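Local coordinates for protein SCO1 homolog 1, mitochondrial (Arabidopsis thaliana, PDB 6N5U), which binds copper(I) as a thioredoxin-fold metallochaperone of the SCO1/2 family, thought to help insert copper into the active site of cytochrome c oxidase in mitochondria, at residues A[13-18]-A[107-112]; A[34-39]-A[43-48]; A[54-59]-A[156-161]; A[73-78]-A[129-134]; A[146-151]-A[162-167]. All coordinates share one frame; numbering follows the deposited sequence.

Contact 1: residues A[13-18]-A[107-112]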
# COMPACT_ATOMS: atom_id res chain seq x y z
N PHE A 13 -5.07 12.78 3.93
CA PHE A 13 -4.81 11.95 5.09
C PHE A 13 -3.66 12.55 5.90
O PHE A 13 -2.87 13.32 5.35
CB PHE A 13 -4.48 10.49 4.69
CG PHE A 13 -3.26 10.28 3.82
CD1 PHE A 13 -1.98 10.25 4.37
CD2 PHE A 13 -3.39 10.03 2.45
CE1 PHE A 13 -0.86 10.03 3.58
CE2 PHE A 13 -2.26 9.80 1.66
CZ PHE A 13 -1.01 9.80 2.23
N SER A 14 -3.58 12.20 7.19
CA SER A 14 -2.48 12.59 8.07
C SER A 14 -2.09 11.31 8.79
O SER A 14 -2.79 10.87 9.69
CB SER A 14 -2.89 13.70 9.04
OG SER A 14 -1.73 14.29 9.60
N LEU A 15 -1.02 10.67 8.31
CA LEU A 15 -0.55 9.40 8.83
C LEU A 15 0.89 9.52 9.35
O LEU A 15 1.50 10.58 9.23
CB LEU A 15 -0.66 8.29 7.74
CG LEU A 15 -2.09 7.90 7.29
CD1 LEU A 15 -2.06 7.06 6.06
CD2 LEU A 15 -2.81 7.14 8.36
N ILE A 16 1.41 8.44 9.97
CA ILE A 16 2.78 8.37 10.48
C ILE A 16 3.54 7.35 9.65
O ILE A 16 3.10 6.20 9.51
CB ILE A 16 2.85 8.08 12.00
CG1 ILE A 16 2.07 9.14 12.80
CG2 ILE A 16 4.31 8.04 12.47
CD1 ILE A 16 0.81 8.67 13.39
N ARG A 17 4.67 7.78 9.07
CA ARG A 17 5.53 6.95 8.23
C ARG A 17 6.40 6.03 9.10
O ARG A 17 6.61 6.32 10.27
CB ARG A 17 6.36 7.86 7.31
CG ARG A 17 7.06 7.16 6.17
CD ARG A 17 7.56 8.16 5.16
NE ARG A 17 8.65 8.97 5.69
CZ ARG A 17 9.03 10.15 5.20
NH1 ARG A 17 8.38 10.68 4.16
NH2 ARG A 17 10.05 10.80 5.73
N ASP A 18 6.90 4.92 8.52
CA ASP A 18 7.74 3.90 9.17
C ASP A 18 9.01 4.45 9.85
O ASP A 18 9.63 3.74 10.64
CB ASP A 18 8.09 2.78 8.17
CG ASP A 18 8.98 3.22 7.03
OD1 ASP A 18 10.22 3.25 7.21
OD2 ASP A 18 8.44 3.56 5.96
N LYS A 107 -9.15 5.02 9.87
CA LYS A 107 -10.58 4.99 9.51
C LYS A 107 -10.86 6.02 8.41
O LYS A 107 -11.61 5.73 7.47
CB LYS A 107 -11.45 5.26 10.76
CG LYS A 107 -12.96 5.22 10.56
CD LYS A 107 -13.69 5.86 11.76
CE LYS A 107 -15.12 6.27 11.45
NZ LYS A 107 -15.73 7.08 12.55
N SER A 108 -10.26 7.23 8.54
CA SER A 108 -10.42 8.33 7.60
C SER A 108 -9.81 8.01 6.23
O SER A 108 -10.45 8.28 5.20
CB SER A 108 -9.81 9.60 8.19
OG SER A 108 -9.73 10.66 7.25
N VAL A 109 -8.59 7.42 6.21
CA VAL A 109 -7.90 7.09 4.95
C VAL A 109 -8.57 5.88 4.24
O VAL A 109 -8.67 5.90 3.01
CB VAL A 109 -6.36 6.95 5.12
CG1 VAL A 109 -5.97 5.73 5.96
CG2 VAL A 109 -5.65 6.95 3.77
N ALA A 110 -9.04 4.88 5.00
CA ALA A 110 -9.71 3.72 4.42
C ALA A 110 -11.02 4.19 3.79
O ALA A 110 -11.30 3.82 2.66
CB ALA A 110 -9.95 2.65 5.46
N ARG A 111 -11.76 5.08 4.48
CA ARG A 111 -12.99 5.67 3.97
C ARG A 111 -12.72 6.37 2.64
O ARG A 111 -13.42 6.09 1.68
CB ARG A 111 -13.55 6.69 4.97
CG ARG A 111 -15.07 6.79 4.96
CD ARG A 111 -15.59 8.12 5.47
NE ARG A 111 -14.94 8.59 6.70
CZ ARG A 111 -15.27 8.20 7.93
NH1 ARG A 111 -16.23 7.31 8.11
NH2 ARG A 111 -14.63 8.70 8.98
N SER A 112 -11.69 7.25 2.59
CA SER A 112 -11.28 8.03 1.42
C SER A 112 -11.00 7.16 0.20
O SER A 112 -11.42 7.49 -0.91
CB SER A 112 -10.07 8.89 1.76
OG SER A 112 -10.45 10.02 2.53
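The carbonyl oxygen of S108, just ahead of the V109 side chain that meets F13 and L15, is gripped twice within its own helix. S112 N donates the ordinary helical bond to S108 O at 3.1 Å, and S112 OG donates to S108 O as well, at 3.2 Å, the two arriving from opposite faces of the carbonyl plane. Both bonds stay inside the helix, while V109 turns its methyls to F13 and L15. V109 CG2 lies 3.8 Å from F13 CB and also nears CD2 of the F13 ring, meeting it obliquely. The other branch, V109 CG1, meets the end of L15, 4.1 Å from its CD1, with the two side chains roughly at right angles. F13 CG sits between the backbone N and carbonyl carbon (chi1 61°), which swings the ring away from the helix, so its base does most of the touching; the ring packs on L28, L99 and M142. Strand 14-17 runs antiparallel between strands 22-24 and 97-100 of the thioredoxin-fold sheet, and V109 packs helix 103-112 against the start of this strand, about 12 Å between the side chains of V109 and copper-binding H131. A backbone bond of S112 to G10 ties the helix to the chain just ahead. No hydrogen bond or charge pair crosses between the two segments, so they adhere here through buried hydrocarbon surface.

Contact 2: residues A[34-39]-A[43-48]. With CU1 (copper (I) ion), chain D.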
# COMPACT_ATOMS: atom_id res chain seq x y z
N ILE A 34 2.09 3.38 -5.78
CA ILE A 34 1.14 2.26 -5.71
C ILE A 34 0.83 2.03 -4.25
O ILE A 34 1.74 1.71 -3.50
CB ILE A 34 1.57 0.95 -6.45
CG1 ILE A 34 1.85 1.19 -7.95
CG2 ILE A 34 0.50 -0.14 -6.27
CD1 ILE A 34 2.59 0.07 -8.69
N LEU A 35 -0.45 2.21 -3.83
CA LEU A 35 -0.85 2.06 -2.42
C LEU A 35 -1.51 0.70 -2.19
O LEU A 35 -2.42 0.34 -2.94
CB LEU A 35 -1.83 3.16 -1.96
CG LEU A 35 -1.56 4.62 -2.30
CD1 LEU A 35 -2.84 5.41 -2.18
CD2 LEU A 35 -0.57 5.24 -1.35
N TYR A 36 -1.05 -0.06 -1.19
CA TYR A 36 -1.58 -1.38 -0.84
C TYR A 36 -1.99 -1.31 0.61
O TYR A 36 -1.20 -0.91 1.47
CB TYR A 36 -0.56 -2.54 -1.10
CG TYR A 36 -1.05 -3.90 -0.61
CD1 TYR A 36 -1.99 -4.62 -1.33
CD2 TYR A 36 -0.64 -4.41 0.62
CE1 TYR A 36 -2.53 -5.81 -0.84
CE2 TYR A 36 -1.17 -5.60 1.13
CZ TYR A 36 -2.10 -6.30 0.39
OH TYR A 36 -2.63 -7.49 0.87
N PHE A 37 -3.23 -1.68 0.89
CA PHE A 37 -3.74 -1.67 2.26
C PHE A 37 -3.62 -3.09 2.80
O PHE A 37 -4.04 -4.04 2.13
CB PHE A 37 -5.20 -1.16 2.30
CG PHE A 37 -5.38 0.33 2.04
CD1 PHE A 37 -5.25 0.86 0.75
CD2 PHE A 37 -5.70 1.21 3.08
CE1 PHE A 37 -5.39 2.22 0.51
CE2 PHE A 37 -5.84 2.58 2.84
CZ PHE A 37 -5.68 3.07 1.56
N GLY A 38 -2.97 -3.22 3.95
CA GLY A 38 -2.74 -4.52 4.57
C GLY A 38 -2.53 -4.45 6.06
O GLY A 38 -2.84 -3.43 6.67
N PHE A 39 -2.04 -5.56 6.66
CA PHE A 39 -1.72 -5.72 8.09
C PHE A 39 -0.54 -6.70 8.28
O PHE A 39 -0.53 -7.76 7.65
CB PHE A 39 -2.97 -6.08 8.93
CG PHE A 39 -3.51 -7.49 8.93
CD1 PHE A 39 -4.34 -7.93 7.91
CD2 PHE A 39 -3.31 -8.32 10.03
CE1 PHE A 39 -4.87 -9.23 7.93
CE2 PHE A 39 -3.86 -9.61 10.06
CZ PHE A 39 -4.62 -10.06 9.01
N PRO A 43 -1.31 -13.80 7.44
CA PRO A 43 -0.60 -15.06 7.17
C PRO A 43 -0.12 -15.32 5.74
O PRO A 43 1.00 -15.82 5.58
CB PRO A 43 -1.60 -16.14 7.61
CG PRO A 43 -2.56 -15.44 8.52
CD PRO A 43 -2.67 -14.07 7.95
N ASP A 44 -0.95 -15.03 4.71
CA ASP A 44 -0.56 -15.33 3.32
C ASP A 44 -0.82 -14.22 2.32
O ASP A 44 0.06 -13.90 1.53
CB ASP A 44 -1.23 -16.63 2.83
CG ASP A 44 -1.18 -17.80 3.79
OD1 ASP A 44 -0.06 -18.22 4.17
OD2 ASP A 44 -2.27 -18.31 4.16
N ILE A 45 -2.04 -13.67 2.30
CA ILE A 45 -2.50 -12.65 1.35
C ILE A 45 -1.52 -11.46 1.22
O ILE A 45 -1.00 -11.28 0.12
CB ILE A 45 -3.95 -12.18 1.68
CG1 ILE A 45 -4.96 -13.37 1.73
CG2 ILE A 45 -4.42 -11.06 0.75
CD1 ILE A 45 -5.13 -14.29 0.44
N CYS A 46 -1.31 -10.66 2.31
CA CYS A 46 -0.42 -9.48 2.31
C CYS A 46 1.02 -9.84 1.92
O CYS A 46 1.49 -9.22 0.96
CB CYS A 46 -0.47 -8.70 3.62
SG CYS A 46 -2.08 -7.94 3.98
N PRO A 47 1.72 -10.85 2.55
CA PRO A 47 3.08 -11.19 2.08
C PRO A 47 3.14 -11.47 0.57
O PRO A 47 4.03 -10.94 -0.09
CB PRO A 47 3.44 -12.42 2.93
CG PRO A 47 2.67 -12.26 4.16
CD PRO A 47 1.35 -11.69 3.71
N ASP A 48 2.14 -12.21 0.01
CA ASP A 48 2.10 -12.52 -1.42
C ASP A 48 1.94 -11.29 -2.31
O ASP A 48 2.67 -11.15 -3.29
CB ASP A 48 1.00 -13.56 -1.76
CG ASP A 48 1.20 -14.93 -1.16
OD1 ASP A 48 2.33 -15.25 -0.74
OD2 ASP A 48 0.21 -15.69 -1.10
CU CU1 D . -3.94 -9.32 4.49
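One cysteine sulfur, C46 SG, serves a metal, a backbone N-H and an aromatic edge together. It binds the copper(I) ion at 2.4 Å; C42 SG and H131 NE2 complete the site, the two cysteines being the ends of the CxxxC motif of Sco proteins. Just past the strand, F39 N donates to C46 SG, a hydrogen bond of 3.6 Å, usual for a sulfur acceptor, and fairly straight at 158°, which would probably draw some electron density from the sulfur. The sulfur also lies beside the edge of the Y36 ring, near its plane and 5.0 Å from the centroid. The nearest part of that tyrosine is its hydroxyl, Y36 OH being 3.2 Å from C46 SG, while Y36 CE2 packs against C46 CB. Y36 reaches the helix start because its CG stands anti to the backbone N (chi1 174°), carrying the ring across. G38 has no side chain, and its CA comes within 3.5 Å of C46 SG. F39 flanks the metal from another direction: CD1 and CE1 of its ring lie near copper, CE1 at 3.6 Å, and the sulfur meets this ring obliquely. The methyl I45 CG2 touches Y36 OH, 4.0 Å away. The contact joins the C-terminal end of strand 32-38, between strands 68-74 and 135-138 in the sheet, to the first turn of helix 45-64, the opening half of a beta-alpha-beta unit that continues into strand 68-74.

Contact 3: residues A[54-59]-A[156-161]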
# COMPACT_ATOMS: atom_id res chain seq x y z
N ALA A 54 6.66 -5.69 -5.00
CA ALA A 54 8.09 -5.41 -4.97
C ALA A 54 8.73 -5.84 -6.28
O ALA A 54 9.48 -5.06 -6.87
CB ALA A 54 8.72 -6.12 -3.81
N ALA A 55 8.39 -7.04 -6.78
CA ALA A 55 8.93 -7.55 -8.04
C ALA A 55 8.39 -6.75 -9.21
O ALA A 55 9.12 -6.56 -10.19
CB ALA A 55 8.61 -9.02 -8.21
N ALA A 56 7.13 -6.24 -9.09
CA ALA A 56 6.49 -5.39 -10.12
C ALA A 56 7.23 -4.03 -10.20
O ALA A 56 7.57 -3.61 -11.31
CB ALA A 56 5.02 -5.20 -9.82
N ILE A 57 7.56 -3.42 -9.03
CA ILE A 57 8.32 -2.15 -8.91
C ILE A 57 9.60 -2.20 -9.72
O ILE A 57 9.84 -1.29 -10.53
CB ILE A 57 8.54 -1.73 -7.41
CG1 ILE A 57 7.21 -1.35 -6.71
CG2 ILE A 57 9.60 -0.62 -7.24
CD1 ILE A 57 6.27 -0.31 -7.44
N ASP A 58 10.37 -3.31 -9.56
CA ASP A 58 11.63 -3.57 -10.28
C ASP A 58 11.43 -3.81 -11.77
O ASP A 58 12.24 -3.33 -12.57
CB ASP A 58 12.38 -4.75 -9.64
CG ASP A 58 12.88 -4.48 -8.22
OD1 ASP A 58 12.86 -3.30 -7.79
OD2 ASP A 58 13.29 -5.46 -7.54
N LYS A 59 10.39 -4.56 -12.15
CA LYS A 59 10.10 -4.86 -13.56
C LYS A 59 9.69 -3.59 -14.32
O LYS A 59 10.22 -3.35 -15.40
CB LYS A 59 9.03 -5.93 -13.67
CG LYS A 59 9.54 -7.32 -13.38
CD LYS A 59 8.89 -8.32 -14.32
CE LYS A 59 9.27 -9.73 -14.00
NZ LYS A 59 10.75 -9.92 -13.93
N SER A 156 1.00 -8.97 -15.27
CA SER A 156 -0.18 -8.16 -15.57
C SER A 156 -0.23 -6.82 -14.80
O SER A 156 -0.91 -5.89 -15.23
CB SER A 156 -1.47 -8.95 -15.38
OG SER A 156 -1.42 -9.78 -14.24
N LEU A 157 0.51 -6.73 -13.67
CA LEU A 157 0.63 -5.51 -12.88
C LEU A 157 1.62 -4.59 -13.58
O LEU A 157 1.28 -3.43 -13.87
CB LEU A 157 1.06 -5.80 -11.42
CG LEU A 157 1.11 -4.59 -10.43
CD1 LEU A 157 -0.18 -3.78 -10.46
CD2 LEU A 157 1.40 -5.05 -9.00
N THR A 158 2.82 -5.12 -13.90
CA THR A 158 3.90 -4.41 -14.58
C THR A 158 3.38 -3.82 -15.89
O THR A 158 3.34 -2.59 -16.01
CB THR A 158 5.11 -5.33 -14.77
OG1 THR A 158 5.53 -5.79 -13.48
CG2 THR A 158 6.26 -4.65 -15.50
N ASP A 159 2.89 -4.67 -16.82
CA ASP A 159 2.35 -4.29 -18.13
C ASP A 159 1.32 -3.18 -18.03
O ASP A 159 1.39 -2.21 -18.79
CB ASP A 159 1.73 -5.49 -18.86
CG ASP A 159 2.69 -6.60 -19.24
OD1 ASP A 159 3.93 -6.35 -19.25
OD2 ASP A 159 2.21 -7.72 -19.51
N GLY A 160 0.38 -3.34 -17.10
CA GLY A 160 -0.66 -2.38 -16.82
C GLY A 160 -0.13 -1.05 -16.33
O GLY A 160 -0.42 -0.02 -16.93
N VAL A 161 0.68 -1.05 -15.26
CA VAL A 161 1.25 0.18 -14.69
C VAL A 161 2.04 0.93 -15.77
O VAL A 161 1.83 2.13 -15.95
CB VAL A 161 2.04 -0.06 -13.37
CG1 VAL A 161 2.81 1.19 -12.94
CG2 VAL A 161 1.12 -0.52 -12.24
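Apolar contact comes first: A56 CB of helix 45-64 packs against the end of L157, 3.7 Å from its CD2. L157 CG stands anti to its backbone N (chi1 -175°), which carries the isobutyl group across to the alanine. T158 mixes the two kinds of surface. Its methyl CG2 lies 3.6 Å from K59 CB, and its hydroxyl OG1 rests on carbon too, 3.5 Å from A56 CA. That hydroxyl is not left to those carbons: within its own helix T158 OG1 is hydrogen-bonded to V154 O. K59 gives only the base of its side chain, the bent chain leading its amine away. With an alanine at T158, K59 CB would probably face a gap and V154 O would lose its hydroxyl partner. The short helical axes approach to 8.9 Å at a signed crossing angle of -43°, a spacing consistent with the small A56 at the nearest point. Both helices flank one face of the thioredoxin-fold sheet, where L157 also touches Y148 of strand 144-148. With no hydrogen bond crossing between the two segments, their cohesion rests on hydrocarbon packing, and the one hydroxyl in the interface is satisfied along its own backbone.

Contact 4: residues A[73-78]-A[129-134]. With CU1 (copper (I) ion), chain D.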
# COMPACT_ATOMS: atom_id res chain seq x y z
N ILE A 73 -0.18 0.64 3.60
CA ILE A 73 -0.99 1.36 4.60
C ILE A 73 -1.65 0.32 5.49
O ILE A 73 -2.31 -0.59 4.98
CB ILE A 73 -2.00 2.32 3.96
CG1 ILE A 73 -1.29 3.30 3.00
CG2 ILE A 73 -2.82 3.05 5.06
CD1 ILE A 73 -2.25 4.31 2.24
N SER A 74 -1.42 0.40 6.78
CA SER A 74 -1.93 -0.57 7.75
C SER A 74 -3.38 -0.41 8.11
O SER A 74 -3.81 0.70 8.45
CB SER A 74 -1.09 -0.55 9.02
OG SER A 74 -1.63 -1.48 9.94
N VAL A 75 -4.14 -1.52 8.08
CA VAL A 75 -5.55 -1.60 8.50
C VAL A 75 -5.63 -2.26 9.90
O VAL A 75 -6.71 -2.65 10.34
CB VAL A 75 -6.51 -2.25 7.46
CG1 VAL A 75 -6.59 -1.43 6.18
CG2 VAL A 75 -6.14 -3.72 7.18
N ASP A 76 -4.45 -2.36 10.60
CA ASP A 76 -4.36 -2.91 11.95
C ASP A 76 -3.50 -2.01 12.84
O ASP A 76 -2.47 -2.47 13.33
CB ASP A 76 -3.87 -4.37 11.93
CG ASP A 76 -3.93 -5.13 13.24
OD1 ASP A 76 -4.58 -4.65 14.18
OD2 ASP A 76 -3.31 -6.21 13.33
N PRO A 77 -3.94 -0.74 13.12
CA PRO A 77 -3.11 0.15 13.96
C PRO A 77 -2.87 -0.29 15.42
O PRO A 77 -1.95 0.24 16.06
CB PRO A 77 -3.85 1.49 13.88
CG PRO A 77 -5.24 1.13 13.58
CD PRO A 77 -5.15 -0.03 12.66
N GLU A 78 -3.69 -1.23 15.95
CA GLU A 78 -3.56 -1.69 17.34
C GLU A 78 -2.28 -2.49 17.56
O GLU A 78 -1.71 -2.42 18.65
CB GLU A 78 -4.77 -2.52 17.80
CG GLU A 78 -6.05 -1.72 18.02
CD GLU A 78 -7.34 -2.52 17.87
OE1 GLU A 78 -7.59 -3.08 16.78
OE2 GLU A 78 -8.11 -2.58 18.86
N VAL A 129 -7.45 -9.17 10.50
CA VAL A 129 -8.24 -8.09 9.92
C VAL A 129 -8.67 -8.53 8.52
O VAL A 129 -7.84 -8.87 7.68
CB VAL A 129 -7.54 -6.69 9.94
CG1 VAL A 129 -8.41 -5.64 9.25
CG2 VAL A 129 -7.20 -6.26 11.37
N ASP A 130 -9.98 -8.65 8.32
CA ASP A 130 -10.58 -9.00 7.04
C ASP A 130 -10.64 -7.68 6.27
O ASP A 130 -11.13 -6.68 6.80
CB ASP A 130 -11.98 -9.58 7.27
CG ASP A 130 -12.67 -10.13 6.05
OD1 ASP A 130 -11.98 -10.39 5.05
OD2 ASP A 130 -13.89 -10.31 6.10
N HIS A 131 -10.08 -7.64 5.06
CA HIS A 131 -10.02 -6.39 4.31
C HIS A 131 -10.02 -6.58 2.81
O HIS A 131 -9.88 -7.70 2.31
CB HIS A 131 -8.79 -5.56 4.73
CG HIS A 131 -7.48 -6.25 4.43
ND1 HIS A 131 -6.80 -6.02 3.25
CD2 HIS A 131 -6.81 -7.18 5.15
CE1 HIS A 131 -5.72 -6.77 3.31
NE2 HIS A 131 -5.68 -7.48 4.45
N SER A 132 -10.16 -5.45 2.09
CA SER A 132 -10.19 -5.36 0.63
C SER A 132 -8.78 -5.62 0.10
O SER A 132 -7.83 -5.03 0.62
CB SER A 132 -10.64 -3.97 0.20
OG SER A 132 -11.73 -3.45 0.95
N ILE A 133 -8.64 -6.55 -0.86
CA ILE A 133 -7.32 -6.87 -1.45
C ILE A 133 -7.23 -5.97 -2.66
O ILE A 133 -7.83 -6.25 -3.72
CB ILE A 133 -7.08 -8.37 -1.72
CG1 ILE A 133 -7.24 -9.15 -0.40
CG2 ILE A 133 -5.70 -8.60 -2.34
CD1 ILE A 133 -8.05 -10.41 -0.50
N VAL A 134 -6.56 -4.82 -2.45
CA VAL A 134 -6.53 -3.71 -3.39
C VAL A 134 -5.14 -3.05 -3.58
O VAL A 134 -4.35 -2.99 -2.65
CB VAL A 134 -7.58 -2.69 -2.83
CG1 VAL A 134 -7.54 -1.39 -3.58
CG2 VAL A 134 -8.99 -3.25 -2.87
CU CU1 D . -3.94 -9.32 4.49
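Just past the end of strand 68-74 the backbone passes the end of strand 127-131 with the CA atoms of D76 and V129 6.8 Å apart, and no hydrogen bond joins the two segments. Side chains fill the interval. V129 CG1 packs 3.6 Å from V75 CG2 and also lies against V75 O, while V129 CG2 meets the base of D76, 3.9 Å from its CB. The carboxylate of D76 is held elsewhere, OD1 by a hydrogen bond to Y127 OH and OD2 by a salt bridge to R79. S74 OG accepts from D76 N at 3.0 Å, an ST turn that shapes the chain as it leaves the strand. V75 CG2 continues to the H131 ring, 4.0 Å from its CG, approaching obliquely. H131 CG sits between the backbone N and carbonyl carbon (chi1 63°), which sets NE2 on copper, bound at 2.5 Å in the ring plane, and ND1 near the S132 carbonyl. H131 ND1 donates to S132 O at 3.0 Å, from above the carbonyl plane, which helps fix the rotation of the imidazole and is consistent with NE2 being the metal ligand. If an alanine stood at V129, V75 CG2 and D76 CB would probably each lose a methyl neighbour, leaving a gap beside the V75 side chain that packs on H131. With C42 and C46, H131 forms the two-cysteine, one-histidine copper(I) site characteristic of Sco proteins, its histidine borne by the hairpin 117-121/127-131.

Contact 5: residues A[146-151]-A[162-167]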
# COMPACT_ATOMS: atom_id res chain seq x y z
N LYS A 146 -5.37 3.98 -11.80
CA LYS A 146 -5.91 2.64 -11.99
C LYS A 146 -5.89 1.77 -10.73
O LYS A 146 -5.00 1.89 -9.89
CB LYS A 146 -5.19 1.93 -13.15
CG LYS A 146 -6.02 0.83 -13.83
CD LYS A 146 -6.55 1.28 -15.17
CE LYS A 146 -7.47 0.25 -15.74
NZ LYS A 146 -8.14 0.77 -16.95
N PHE A 147 -6.89 0.89 -10.63
CA PHE A 147 -7.05 -0.10 -9.57
C PHE A 147 -6.53 -1.47 -10.08
O PHE A 147 -6.67 -1.79 -11.26
CB PHE A 147 -8.53 -0.18 -9.13
CG PHE A 147 -8.84 -1.42 -8.34
CD1 PHE A 147 -8.44 -1.53 -7.00
CD2 PHE A 147 -9.43 -2.53 -8.94
CE1 PHE A 147 -8.64 -2.72 -6.29
CE2 PHE A 147 -9.64 -3.72 -8.22
CZ PHE A 147 -9.26 -3.80 -6.89
N TYR A 148 -5.93 -2.27 -9.16
CA TYR A 148 -5.41 -3.62 -9.44
C TYR A 148 -5.80 -4.60 -8.31
O TYR A 148 -5.34 -4.46 -7.16
CB TYR A 148 -3.89 -3.59 -9.66
CG TYR A 148 -3.46 -2.76 -10.85
CD1 TYR A 148 -3.41 -3.31 -12.13
CD2 TYR A 148 -3.07 -1.43 -10.69
CE1 TYR A 148 -3.04 -2.55 -13.23
CE2 TYR A 148 -2.68 -0.66 -11.79
CZ TYR A 148 -2.67 -1.22 -13.05
OH TYR A 148 -2.31 -0.46 -14.13
N GLY A 149 -6.62 -5.59 -8.66
CA GLY A 149 -7.09 -6.62 -7.73
C GLY A 149 -6.13 -7.78 -7.48
O GLY A 149 -4.99 -7.78 -7.95
N LYS A 150 -6.62 -8.78 -6.72
CA LYS A 150 -5.91 -10.01 -6.32
C LYS A 150 -5.50 -10.88 -7.52
O LYS A 150 -4.45 -11.52 -7.48
CB LYS A 150 -6.79 -10.83 -5.33
CG LYS A 150 -6.23 -12.20 -4.88
CD LYS A 150 -5.00 -12.12 -3.94
CE LYS A 150 -4.18 -13.40 -3.87
NZ LYS A 150 -2.91 -13.26 -3.08
N ASN A 151 -6.32 -10.89 -8.57
CA ASN A 151 -6.14 -11.72 -9.77
C ASN A 151 -4.89 -11.42 -10.65
O ASN A 151 -4.45 -12.30 -11.40
CB ASN A 151 -7.41 -11.69 -10.61
CG ASN A 151 -8.57 -12.43 -9.97
OD1 ASN A 151 -8.48 -12.96 -8.85
ND2 ASN A 151 -9.68 -12.47 -10.68
N VAL A 162 2.88 0.19 -16.54
CA VAL A 162 3.72 0.72 -17.62
C VAL A 162 2.84 1.37 -18.71
O VAL A 162 3.15 2.48 -19.13
CB VAL A 162 4.73 -0.34 -18.15
CG1 VAL A 162 5.43 0.10 -19.45
CG2 VAL A 162 5.77 -0.68 -17.07
N LYS A 163 1.70 0.73 -19.09
CA LYS A 163 0.74 1.24 -20.09
C LYS A 163 0.13 2.57 -19.64
O LYS A 163 0.08 3.52 -20.43
CB LYS A 163 -0.36 0.20 -20.39
CG LYS A 163 -1.35 0.65 -21.48
CD LYS A 163 -2.33 -0.44 -21.85
CE LYS A 163 -3.04 -0.10 -23.13
NZ LYS A 163 -3.78 -1.27 -23.69
N GLU A 164 -0.31 2.63 -18.39
CA GLU A 164 -0.90 3.81 -17.78
C GLU A 164 0.07 5.00 -17.79
O GLU A 164 -0.29 6.05 -18.31
CB GLU A 164 -1.42 3.50 -16.36
CG GLU A 164 -2.65 2.62 -16.30
CD GLU A 164 -3.85 3.10 -17.09
OE1 GLU A 164 -4.06 4.33 -17.19
OE2 GLU A 164 -4.58 2.24 -17.63
N ILE A 165 1.31 4.80 -17.28
CA ILE A 165 2.35 5.83 -17.19
C ILE A 165 2.59 6.53 -18.53
O ILE A 165 2.60 7.77 -18.59
CB ILE A 165 3.68 5.30 -16.55
CG1 ILE A 165 3.45 4.87 -15.10
CG2 ILE A 165 4.79 6.37 -16.62
CD1 ILE A 165 4.54 4.02 -14.49
N ARG A 166 2.75 5.73 -19.61
CA ARG A 166 3.02 6.22 -20.96
C ARG A 166 1.87 7.03 -21.55
O ARG A 166 2.12 8.03 -22.22
CB ARG A 166 3.45 5.07 -21.90
CG ARG A 166 4.65 4.21 -21.44
CD ARG A 166 5.87 5.01 -20.99
NE ARG A 166 7.13 4.30 -21.24
CZ ARG A 166 8.33 4.78 -20.92
NH1 ARG A 166 8.44 5.97 -20.32
NH2 ARG A 166 9.43 4.09 -21.18
N GLN A 167 0.62 6.62 -21.25
CA GLN A 167 -0.62 7.28 -21.68
C GLN A 167 -1.01 8.50 -20.82
O GLN A 167 -1.92 9.24 -21.20
CB GLN A 167 -1.79 6.27 -21.65
CG GLN A 167 -1.74 5.23 -22.75
CD GLN A 167 -2.94 4.31 -22.73
OE1 GLN A 167 -3.60 4.08 -21.70
NE2 GLN A 167 -3.26 3.76 -23.90
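Just ahead of E164, the residue of 162-167 that meets both K146 and Y148, V162 points away from the strand and packs on I60 and S64 of helix 45-64. E164 CG lies 3.8 Å from Y148 OH, and the bend beyond it at chi2 (-55°) carries the carboxylate to K146, with the tyrosine ring and the carboxylate plane 66° apart. The K146 and E164 side chains cross at about a right angle: K146 CD lies 3.3 Å from E164 OE2, and K146 NZ reaches the same oxygen only at 3.9 Å, a long salt bridge. The strand bearing these partners, 144-148, is an outermost strand of the thioredoxin-fold sheet, antiparallel to strand 135-138, and the C-terminal helix 154-167 follows it and lies back over it. The E164 side chain also touches L137 of that neighbouring strand. I165, next along the helix, turns to V66. R166 has S64 beside it, and its backbone N bonds only weakly to V162 O. Q167 N bonds to K163 O at 3.3 Å.

From the N terminus, strand 14-17 opens contact 1, whose loop closes only at helix 103-112, tying that helix to the N-terminal strand. Within it contact 2 opens and closes at once, tying strand 32-38 to the start of helix 45-64. That helix then opens contact 3, and the end of strand 68-74 opens contact 4. Contact 1 closes next, crossing both; contact 4 closes at 129-134, wholly inside the span of contact 3. Contact 5 opens on strand 144-148, and contacts 3 and 5 cross as both end on helix 154-167, which contact 3 joins to helix 45-64. Contacts 2 and 4 share the copper ion, and contacts 3 and 5 meet through Y148.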